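Local coordinates for uncharacterized protein YppE (Bacillus subtilis, PDB 2IM8) that is of unknown function, a compact single-chain bundle of four helices belonging to a bacterial family (DUF1798) whose role has not been established, at residues A[17-20]-A[21-25]; A[54-57]-A[58-62]; A[80-83]-A[84-88]; A[101-104]-A[105-109]. All coordinates share one frame; numbering follows the deposited sequence.

Contact 1 (A[17-20]-A[21-25]); sequences AEKG and ADRYQ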
loop_
_atom_site.group_PDB
_atom_site.type_symbol
_atom_site.label_atom_id
_atom_site.label_comp_id
_atom_site.label_asym_id
_atom_site.label_seq_id
_atom_site.Cartn_x
_atom_site.Cartn_y
_atom_site.Cartn_z
ATOM N N ALA A 17 -2.608 4.707 -1.923
ATOM C CA ALA A 17 -1.995 4.415 -3.217
ATOM C C ALA A 17 -2.689 5.125 -4.388
ATOM O O ALA A 17 -2.018 5.670 -5.269
ATOM C CB ALA A 17 -1.983 2.907 -3.457
ATOM N N GLU A 18 -4.021 5.113 -4.409
ATOM C CA GLU A 18 -4.752 5.762 -5.498
ATOM C C GLU A 18 -4.642 7.279 -5.414
ATOM O O GLU A 18 -4.507 7.953 -6.436
ATOM C CB GLU A 18 -6.222 5.318 -5.511
ATOM C CG GLU A 18 -6.357 3.812 -5.715
ATOM C CD GLU A 18 -7.781 3.346 -5.929
ATOM O OE1 GLU A 18 -8.690 3.831 -5.225
ATOM O OE2 GLU A 18 -7.986 2.469 -6.795
ATOM N N LYS A 19 -4.699 7.820 -4.202
ATOM C CA LYS A 19 -4.558 9.264 -4.057
ATOM C C LYS A 19 -3.108 9.608 -4.392
ATOM O O LYS A 19 -2.819 10.654 -4.978
ATOM C CB LYS A 19 -4.892 9.708 -2.632
ATOM C CG LYS A 19 -6.386 9.711 -2.323
ATOM C CD LYS A 19 -6.656 10.261 -0.934
ATOM C CE LYS A 19 -6.052 11.648 -0.767
ATOM N NZ LYS A 19 -6.569 12.629 -1.782
ATOM N N GLY A 20 -2.197 8.711 -4.025
ATOM C CA GLY A 20 -0.792 8.938 -4.310
ATOM C C GLY A 20 -0.529 9.015 -5.804
ATOM O O GLY A 20 0.243 9.853 -6.265
ATOM N N ALA A 21 -1.174 8.132 -6.561
ATOM C CA ALA A 21 -1.028 8.092 -8.011
ATOM C C ALA A 21 -1.473 9.410 -8.651
ATOM O O ALA A 21 -0.829 9.920 -9.583
ATOM C CB ALA A 21 -1.845 6.946 -8.572
ATOM N N ASP A 22 -2.592 9.946 -8.173
ATOM C CA ASP A 22 -3.099 11.216 -8.692
ATOM C C ASP A 22 -2.152 12.346 -8.328
ATOM O O ASP A 22 -1.932 13.261 -9.121
ATOM C CB ASP A 22 -4.471 11.529 -8.107
ATOM C CG ASP A 22 -5.604 10.953 -8.930
ATOM O OD1 ASP A 22 -5.332 10.268 -9.950
ATOM O OD2 ASP A 22 -6.766 11.197 -8.546
ATOM N N ARG A 23 -1.602 12.293 -7.117
ATOM C CA ARG A 23 -0.689 13.339 -6.686
ATOM C C ARG A 23 0.562 13.305 -7.565
ATOM O O ARG A 23 1.077 14.349 -7.969
ATOM C CB ARG A 23 -0.315 13.157 -5.210
ATOM C CG ARG A 23 0.524 14.310 -4.656
ATOM C CD ARG A 23 0.945 14.072 -3.202
ATOM N NE ARG A 23 -0.220 13.951 -2.336
ATOM C CZ ARG A 23 -0.654 12.805 -1.820
ATOM N NH1 ARG A 23 -0.010 11.670 -2.066
ATOM N NH2 ARG A 23 -1.752 12.795 -1.076
ATOM N N TYR A 24 1.028 12.098 -7.872
ATOM C CA TYR A 24 2.212 11.896 -8.703
ATOM C C TYR A 24 2.032 12.516 -10.084
ATOM O O TYR A 24 2.875 13.289 -10.538
ATOM C CB TYR A 24 2.492 10.396 -8.854
ATOM C CG TYR A 24 3.586 10.055 -9.844
ATOM C CD1 TYR A 24 4.938 10.166 -9.503
ATOM C CD2 TYR A 24 3.266 9.634 -11.129
ATOM C CE1 TYR A 24 5.940 9.862 -10.427
ATOM C CE2 TYR A 24 4.256 9.331 -12.056
ATOM C CZ TYR A 24 5.590 9.447 -11.704
ATOM O OH TYR A 24 6.567 9.160 -12.643
ATOM N N GLN A 25 0.927 12.172 -10.741
ATOM C CA GLN A 25 0.624 12.680 -12.072
ATOM C C GLN A 25 0.486 14.193 -12.053
ATOM O O GLN A 25 0.981 14.874 -12.948
ATOM C CB GLN A 25 -0.670 12.050 -12.595
ATOM C CG GLN A 25 -1.235 12.725 -13.839
ATOM C CD GLN A 25 -2.512 12.065 -14.347
ATOM O OE1 GLN A 25 -3.392 11.689 -13.565
ATOM N NE2 GLN A 25 -2.627 11.940 -15.665
HETATM O O HOH W 1 -7.184 8.805 -6.753
#

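Contact 2 (A[54-57]-A[58-62]); sequences WAEG and ALELI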
loop_
_atom_site.group_PDB
_atom_site.type_symbol
_atom_site.label_atom_id
_atom_site.label_comp_id
_atom_site.label_asym_id
_atom_site.label_seq_id
_atom_site.Cartn_x
_atom_site.Cartn_y
_atom_site.Cartn_z
ATOM N N TRP A 54 -0.170 -3.729 8.862
ATOM C CA TRP A 54 -0.947 -4.447 7.861
ATOM C C TRP A 54 -0.256 -5.771 7.545
ATOM O O TRP A 54 -0.884 -6.823 7.575
ATOM C CB TRP A 54 -1.065 -3.614 6.581
ATOM C CG TRP A 54 -1.756 -4.333 5.482
ATOM C CD1 TRP A 54 -3.106 -4.483 5.313
ATOM C CD2 TRP A 54 -1.134 -5.032 4.400
ATOM N NE1 TRP A 54 -3.358 -5.230 4.188
ATOM C CE2 TRP A 54 -2.164 -5.581 3.610
ATOM C CE3 TRP A 54 0.200 -5.248 4.021
ATOM C CZ2 TRP A 54 -1.905 -6.336 2.458
ATOM C CZ3 TRP A 54 0.462 -5.998 2.880
ATOM C CH2 TRP A 54 -0.588 -6.533 2.110
ATOM N N ALA A 55 1.040 -5.700 7.239
ATOM C CA ALA A 55 1.822 -6.891 6.913
ATOM C C ALA A 55 1.751 -7.945 8.020
ATOM O O ALA A 55 1.544 -9.133 7.749
ATOM C CB ALA A 55 3.285 -6.506 6.645
ATOM N N GLU A 56 1.923 -7.514 9.265
ATOM C CA GLU A 56 1.865 -8.446 10.382
ATOM C C GLU A 56 0.494 -9.112 10.425
ATOM O O GLU A 56 0.389 -10.306 10.677
ATOM C CB GLU A 56 2.178 -7.723 11.707
ATOM C CG GLU A 56 1.196 -7.975 12.846
ATOM C CD GLU A 56 0.197 -6.833 13.016
ATOM O OE1 GLU A 56 0.630 -5.694 13.316
ATOM O OE2 GLU A 56 -1.020 -7.072 12.849
ATOM N N GLY A 57 -0.559 -8.345 10.159
ATOM C CA GLY A 57 -1.897 -8.910 10.171
ATOM C C GLY A 57 -2.104 -9.831 8.978
ATOM O O GLY A 57 -2.698 -10.905 9.104
ATOM N N ALA A 58 -1.610 -9.408 7.816
ATOM C CA ALA A 58 -1.727 -10.201 6.596
ATOM C C ALA A 58 -1.002 -11.524 6.788
ATOM O O ALA A 58 -1.536 -12.584 6.461
ATOM C CB ALA A 58 -1.129 -9.440 5.394
ATOM N N LEU A 59 0.216 -11.465 7.319
ATOM C CA LEU A 59 0.976 -12.687 7.550
ATOM C C LEU A 59 0.255 -13.610 8.537
ATOM O O LEU A 59 0.243 -14.831 8.360
ATOM C CB LEU A 59 2.373 -12.351 8.059
ATOM C CG LEU A 59 3.284 -11.695 7.017
ATOM C CD1 LEU A 59 4.582 -11.285 7.682
ATOM C CD2 LEU A 59 3.543 -12.672 5.858
ATOM N N GLU A 60 -0.343 -13.032 9.576
ATOM C CA GLU A 60 -1.084 -13.830 10.552
ATOM C C GLU A 60 -2.220 -14.544 9.817
ATOM O O GLU A 60 -2.443 -15.740 9.999
ATOM C CB GLU A 60 -1.682 -12.939 11.650
ATOM C CG GLU A 60 -0.675 -12.420 12.666
ATOM C CD GLU A 60 -1.335 -11.646 13.792
ATOM O OE1 GLU A 60 -2.307 -12.169 14.386
ATOM O OE2 GLU A 60 -0.877 -10.520 14.088
ATOM N N LEU A 61 -2.918 -13.789 8.975
ATOM C CA LEU A 61 -4.032 -14.312 8.197
ATOM C C LEU A 61 -3.692 -15.563 7.390
ATOM O O LEU A 61 -4.495 -16.499 7.324
ATOM C CB LEU A 61 -4.550 -13.241 7.230
ATOM C CG LEU A 61 -5.633 -13.693 6.240
ATOM C CD1 LEU A 61 -6.952 -13.845 6.972
ATOM C CD2 LEU A 61 -5.773 -12.674 5.113
ATOM N N ILE A 62 -2.509 -15.583 6.778
ATOM C CA ILE A 62 -2.110 -16.720 5.956
ATOM C C ILE A 62 -1.546 -17.898 6.733
ATOM O O ILE A 62 -1.482 -19.010 6.209
ATOM C CB ILE A 62 -1.090 -16.303 4.867
ATOM C CG1 ILE A 62 0.253 -15.959 5.498
ATOM C CG2 ILE A 62 -1.625 -15.102 4.097
ATOM C CD1 ILE A 62 1.344 -15.680 4.482
#

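Contact 3 (A[80-83]-A[84-88]); sequences DNFL and ELVLQ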
loop_
_atom_site.group_PDB
_atom_site.type_symbol
_atom_site.label_atom_id
_atom_site.label_comp_id
_atom_site.label_asym_id
_atom_site.label_seq_id
_atom_site.Cartn_x
_atom_site.Cartn_y
_atom_site.Cartn_z
ATOM N N ASP A 80 8.303 -2.052 0.839
ATOM C CA ASP A 80 9.218 -1.211 0.071
ATOM C C ASP A 80 8.577 -0.519 -1.112
ATOM O O ASP A 80 8.860 0.645 -1.362
ATOM C CB ASP A 80 10.438 -2.013 -0.392
ATOM C CG ASP A 80 11.238 -2.567 0.771
ATOM O OD1 ASP A 80 11.178 -1.966 1.866
ATOM O OD2 ASP A 80 11.930 -3.592 0.589
ATOM N N ASN A 81 7.707 -1.212 -1.836
ATOM C CA ASN A 81 7.065 -0.585 -2.988
ATOM C C ASN A 81 6.081 0.498 -2.537
ATOM O O ASN A 81 6.033 1.582 -3.118
ATOM C CB ASN A 81 6.332 -1.625 -3.841
ATOM C CG ASN A 81 7.275 -2.457 -4.692
ATOM O OD1 ASN A 81 8.248 -1.943 -5.253
ATOM N ND2 ASN A 81 6.976 -3.743 -4.814
ATOM N N PHE A 82 5.305 0.198 -1.501
ATOM C CA PHE A 82 4.330 1.140 -0.974
ATOM C C PHE A 82 5.006 2.416 -0.487
ATOM O O PHE A 82 4.545 3.520 -0.780
ATOM C CB PHE A 82 3.551 0.489 0.167
ATOM C CG PHE A 82 2.495 1.374 0.772
ATOM C CD1 PHE A 82 1.335 1.692 0.064
ATOM C CD2 PHE A 82 2.652 1.878 2.058
ATOM C CE1 PHE A 82 0.341 2.503 0.639
ATOM C CE2 PHE A 82 1.661 2.691 2.642
ATOM C CZ PHE A 82 0.507 3.000 1.925
ATOM N N LEU A 83 6.100 2.272 0.261
ATOM C CA LEU A 83 6.812 3.448 0.760
ATOM C C LEU A 83 7.442 4.253 -0.367
ATOM O O LEU A 83 7.534 5.479 -0.282
ATOM C CB LEU A 83 7.884 3.046 1.776
ATOM C CG LEU A 83 7.409 2.835 3.216
ATOM C CD1 LEU A 83 6.261 1.852 3.247
ATOM C CD2 LEU A 83 8.571 2.331 4.057
ATOM N N GLU A 84 7.895 3.583 -1.420
ATOM C CA GLU A 84 8.465 4.334 -2.534
ATOM C C GLU A 84 7.318 5.113 -3.177
ATOM O O GLU A 84 7.457 6.299 -3.482
ATOM C CB GLU A 84 9.116 3.411 -3.561
ATOM C CG GLU A 84 9.475 4.134 -4.865
ATOM C CD GLU A 84 10.352 3.327 -5.804
ATOM O OE1 GLU A 84 10.248 2.079 -5.815
ATOM O OE2 GLU A 84 11.136 3.959 -6.550
ATOM N N LEU A 85 6.184 4.435 -3.363
ATOM C CA LEU A 85 4.999 5.050 -3.959
ATOM C C LEU A 85 4.622 6.308 -3.180
ATOM O O LEU A 85 4.350 7.352 -3.775
ATOM C CB LEU A 85 3.843 4.032 -3.982
ATOM C CG LEU A 85 2.344 4.385 -3.913
ATOM C CD1 LEU A 85 2.025 5.731 -4.553
ATOM C CD2 LEU A 85 1.568 3.253 -4.595
ATOM N N VAL A 86 4.634 6.220 -1.852
ATOM C CA VAL A 86 4.288 7.379 -1.037
ATOM C C VAL A 86 5.256 8.546 -1.242
ATOM O O VAL A 86 4.837 9.664 -1.541
ATOM C CB VAL A 86 4.226 7.018 0.459
ATOM C CG1 VAL A 86 4.052 8.290 1.293
ATOM C CG2 VAL A 86 3.053 6.068 0.707
ATOM N N LEU A 87 6.550 8.296 -1.094
ATOM C CA LEU A 87 7.537 9.361 -1.285
ATOM C C LEU A 87 7.453 9.979 -2.679
ATOM O O LEU A 87 7.432 11.210 -2.845
ATOM C CB LEU A 87 8.955 8.814 -1.073
ATOM C CG LEU A 87 10.097 9.808 -1.341
ATOM C CD1 LEU A 87 9.955 11.063 -0.470
ATOM C CD2 LEU A 87 11.431 9.110 -1.078
ATOM N N GLN A 88 7.422 9.125 -3.693
ATOM C CA GLN A 88 7.389 9.621 -5.063
ATOM C C GLN A 88 6.123 10.394 -5.423
ATOM O O GLN A 88 6.138 11.213 -6.344
ATOM C CB GLN A 88 7.619 8.466 -6.032
ATOM C CG GLN A 88 9.008 7.819 -5.887
ATOM C CD GLN A 88 10.153 8.804 -6.083
ATOM O OE1 GLN A 88 10.120 9.650 -6.982
ATOM N NE2 GLN A 88 11.179 8.690 -5.246
#

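Contact 4 (A[101-104]-A[105-109]); sequences DITE and SVLYT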
loop_
_atom_site.group_PDB
_atom_site.type_symbol
_atom_site.label_atom_id
_atom_site.label_comp_id
_atom_site.label_asym_id
_atom_site.label_seq_id
_atom_site.Cartn_x
_atom_site.Cartn_y
_atom_site.Cartn_z
ATOM N N ASP A 101 4.339 0.581 -12.390
ATOM C CA ASP A 101 4.695 -0.778 -11.984
ATOM C C ASP A 101 4.565 -1.037 -10.481
ATOM O O ASP A 101 3.976 -2.033 -10.081
ATOM C CB ASP A 101 6.121 -1.131 -12.420
ATOM C CG ASP A 101 6.282 -1.154 -13.930
ATOM O OD1 ASP A 101 5.292 -1.471 -14.626
ATOM O OD2 ASP A 101 7.398 -0.870 -14.418
ATOM N N ILE A 102 5.110 -0.159 -9.645
ATOM C CA ILE A 102 5.014 -0.383 -8.202
ATOM C C ILE A 102 3.586 -0.197 -7.705
ATOM O O ILE A 102 3.124 -0.917 -6.819
ATOM C CB ILE A 102 5.987 0.537 -7.419
ATOM C CG1 ILE A 102 5.650 2.011 -7.650
ATOM C CG2 ILE A 102 7.422 0.266 -7.878
ATOM C CD1 ILE A 102 6.567 2.948 -6.887
ATOM N N THR A 103 2.876 0.760 -8.292
ATOM C CA THR A 103 1.494 1.019 -7.907
ATOM C C THR A 103 0.646 -0.211 -8.250
ATOM O O THR A 103 -0.145 -0.690 -7.422
ATOM C CB THR A 103 0.950 2.275 -8.630
ATOM O OG1 THR A 103 1.728 3.414 -8.240
ATOM C CG2 THR A 103 -0.499 2.539 -8.244
ATOM N N GLU A 104 0.836 -0.746 -9.453
ATOM C CA GLU A 104 0.082 -1.934 -9.880
ATOM C C GLU A 104 0.341 -3.132 -8.961
ATOM O O GLU A 104 -0.571 -3.893 -8.634
ATOM C CB GLU A 104 0.482 -2.349 -11.294
ATOM C CG GLU A 104 0.090 -1.408 -12.406
ATOM C CD GLU A 104 0.467 -1.995 -13.752
ATOM O OE1 GLU A 104 1.652 -2.368 -13.930
ATOM O OE2 GLU A 104 -0.409 -2.092 -14.624
ATOM N N SER A 105 1.602 -3.302 -8.583
ATOM C CA SER A 105 2.023 -4.404 -7.716
ATOM C C SER A 105 1.388 -4.299 -6.326
ATOM O O SER A 105 0.870 -5.280 -5.773
ATOM C CB SER A 105 3.549 -4.390 -7.596
ATOM O OG SER A 105 4.005 -5.404 -6.737
ATOM N N VAL A 106 1.447 -3.105 -5.761
ATOM C CA VAL A 106 0.884 -2.852 -4.439
ATOM C C VAL A 106 -0.631 -3.066 -4.452
ATOM O O VAL A 106 -1.176 -3.805 -3.630
ATOM C CB VAL A 106 1.200 -1.400 -3.990
ATOM C CG1 VAL A 106 0.356 -1.018 -2.767
ATOM C CG2 VAL A 106 2.693 -1.276 -3.673
ATOM N N LEU A 107 -1.308 -2.430 -5.401
ATOM C CA LEU A 107 -2.755 -2.533 -5.496
ATOM C C LEU A 107 -3.247 -3.969 -5.649
ATOM O O LEU A 107 -4.210 -4.352 -4.990
ATOM C CB LEU A 107 -3.277 -1.665 -6.651
ATOM C CG LEU A 107 -3.275 -0.152 -6.361
ATOM C CD1 LEU A 107 -3.665 0.618 -7.608
ATOM C CD2 LEU A 107 -4.242 0.160 -5.204
ATOM N N TYR A 108 -2.592 -4.757 -6.501
ATOM C CA TYR A 108 -3.026 -6.140 -6.698
ATOM C C TYR A 108 -2.908 -6.961 -5.426
ATOM O O TYR A 108 -3.827 -7.697 -5.064
ATOM C CB TYR A 108 -2.241 -6.840 -7.815
ATOM C CG TYR A 108 -2.583 -8.313 -7.861
ATOM C CD1 TYR A 108 -3.864 -8.733 -8.206
ATOM C CD2 TYR A 108 -1.669 -9.276 -7.442
ATOM C CE1 TYR A 108 -4.238 -10.066 -8.123
ATOM C CE2 TYR A 108 -2.029 -10.623 -7.357
ATOM C CZ TYR A 108 -3.316 -11.008 -7.694
ATOM O OH TYR A 108 -3.707 -12.321 -7.561
ATOM N N THR A 109 -1.774 -6.857 -4.742
ATOM C CA THR A 109 -1.622 -7.619 -3.513
ATOM C C THR A 109 -2.676 -7.174 -2.503
ATOM O O THR A 109 -3.259 -8.007 -1.809
ATOM C CB THR A 109 -0.212 -7.457 -2.908
ATOM O OG1 THR A 109 0.758 -7.955 -3.836
ATOM C CG2 THR A 109 -0.099 -8.235 -1.583
#

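Contact 1 (A[17-20]-A[21-25])
Residues 17-25 form two and a half turns of the first helix of the bundle, helix 3-29, and the side chain of R23 folds back along the turn before it to reach G20. Four i to i+4 backbone bonds hold the turn together: the N-H groups of A21, D22, R23 and Y24 go to the carbonyls of A17, E18, K19 and G20. The shortest are A21 N to A17 O and Y24 N to G20 O, both 2.9 Å, while D22 N to E18 O is longer at 3.3 Å. R23 leaves the helix with CG opposite its own N (chi1 -174°), and a bend at chi3 (-61°) swings the guanidinium back so that NH1 comes 3.6 Å from G20 CA. The carbonyl oxygen of K19 sits over one face of that guanidinium, toward its rim. On the bundle side G20 CA meets L85 of helix 72-91. R23 NH1 is also hydrogen-bonded to the hydroxyl of S89, which ties the arginine to helix 72-91. K19, which is exposed, brings NZ to 4.9 Å from R23 NH2; the like charges are not in contact, and any repulsion is probably mild. A water bridges E18 O and D22 OD2 by two weak bonds, at 2.8 Å from E18 O, so this carbonyl serves both the helix bond and the solvent layer. On the inner side the ring of Y24 leads away from 17-20, stacked with F99, and its hydroxyl is bonded to the carbonyl of I94.

Contact 2 (A[54-57]-A[58-62])
W54 and A58 meet one turn apart on helix 36-64, the second helix of the four-helix bundle, with the methyl of the alanine set over the indole of the tryptophan. This is a CH-pi contact: A58 CB lies 4.2 Å from the centroid of the six-membered ring, 6° off its normal. With CG opposite its backbone N (chi1 176°), W54 carries the indole into the core among side chains of the other three helices, and NE1 is hydrogen-bonded to the hydroxyl of T10 on helix 3-29.

The backbone bonds are regular. A58 N to W54 O and L59 N to A55 O are both 2.7 Å and nearly linear, whereas E60 N to E56 O stretches to 3.0 Å; L61 N to G57 O completes the set. L59 lays its CG against the A55 carbonyl, 3.2 Å from A55 O.

The charged flank is different in kind. E56 and E60 run side by side, pointing the same way, with their carboxylate planes 48° apart. Two acidic groups this close would be expected to raise each other's pKa somewhat. E56 is bent at chi2, whereas E60 stays extended beyond CG, and its carboxylate oxygen OE2 stands 3.7 Å from E56 OE2 and 3.5 Å from E56 CG.

Contact 3 (A[80-83]-A[84-88])
Along 80-88 the backbone runs as an unbroken alpha helix, E84, L85, V86 and L87 giving their N-H groups to the carbonyls of D80, N81, F82 and L83, with L87 N to L83 O (3.1 Å) almost perfectly straight at 178°. The ring of F82 is approached on one face by a methyl of V86. V86 CG2 lies 4.2 Å from the ring centroid and 15° off the normal, over the face and shifted toward the rim, nearest F82 CE2 (4.1 Å) and CZ. The phenyl is brought there by a first torsion of -179°, which sets CG opposite the backbone N, while V86 turns CG2 back beside its own N, so that the same methyl also rests 3.3 Å from F82 O. This is a CH-pi contact one turn along the helix, and it belongs to the core of an all-helical bundle: both F82 and V86 also touch V16 of helix 3-29 and N47 of helix 36-64. L85, a further buried residue, presses CB to 3.3 Å from F82 O and carries the rest of its side chain toward A17 and F99. E84 is partly exposed and lies against I102 of helix 96-121. Its CB sits 3.5 Å from D80 O, its chain is extended beyond CG, and its carboxylate makes a long, weak ion pair with R98 of helix 96-121. At the far end Q88 OE1 accepts from the backbone N-H groups of H93 and I94, linking this helix to the chain that follows it.

Contact 4 (A[101-104]-A[105-109])
T103 and L107 pack side by side on consecutive turns of helix 96-121, both side chains pointing the same way, and this pair is the close apolar part of the contact. T103 CG2 meets L107 CD1 at 3.8 Å. The methyl is placed for this by T103 itself: at chi1 -62° CG2 stands opposite the backbone N, and OG1 turns the other way to hydrogen-bond the carbonyl of F99 one turn earlier. L107 leans back over the turn, with CG 3.3 Å from T103 O, the same oxygen that takes a straight bond from L107 N at 2.9 Å and 171°. One carbonyl therefore has both an N-H and a leucine side chain gathered about it. V106 is held much the same way on the inner side, its CG2 lying 3.2 Å from I102 O while its N-H bonds to that oxygen.

The outer side is looser. E104 is exposed and extended beyond CG, with no side-chain partner in 105-109, and its carbonyl oxygen simply receives the N-H of Y108, with Y108 N 3.1 Å from E104 O. The Y108 ring leads away from 101-104, and its side chain reaches Q74 of helix 72-91 instead. D101 likewise contributes its carbonyl, bonded to S105 N, while S105 CB rests 3.5 Å from D101 O.

In the bundle L107 faces helix 3-29, where it touches I14 and A17, whereas I102 packs on N81, and T109 on Q74 and V78, all three residues of helix 72-91.

The four contacts follow one another along the chain, one on each helix of the bundle: helices 3-29, 36-64, 72-91 and 96-121. Contacts 1, 3 and 4 cluster, their centres 11 to 13 Å apart, and meet directly: A17 touches both L85 and L107, and L85 reaches T103, while N81 packs against I102 and V106. Contact 2 lies apart, 25 Å centre to centre from contact 1 and 20 Å from contact 3, on the opposite side of the chain's centre from both. It meets contact 4 through W54 and T109. Contacts 1, 3 and 4 thus bring three helices together directly, and contact 2 joins them through helix 96-121, consistent with one compact four-helix unit.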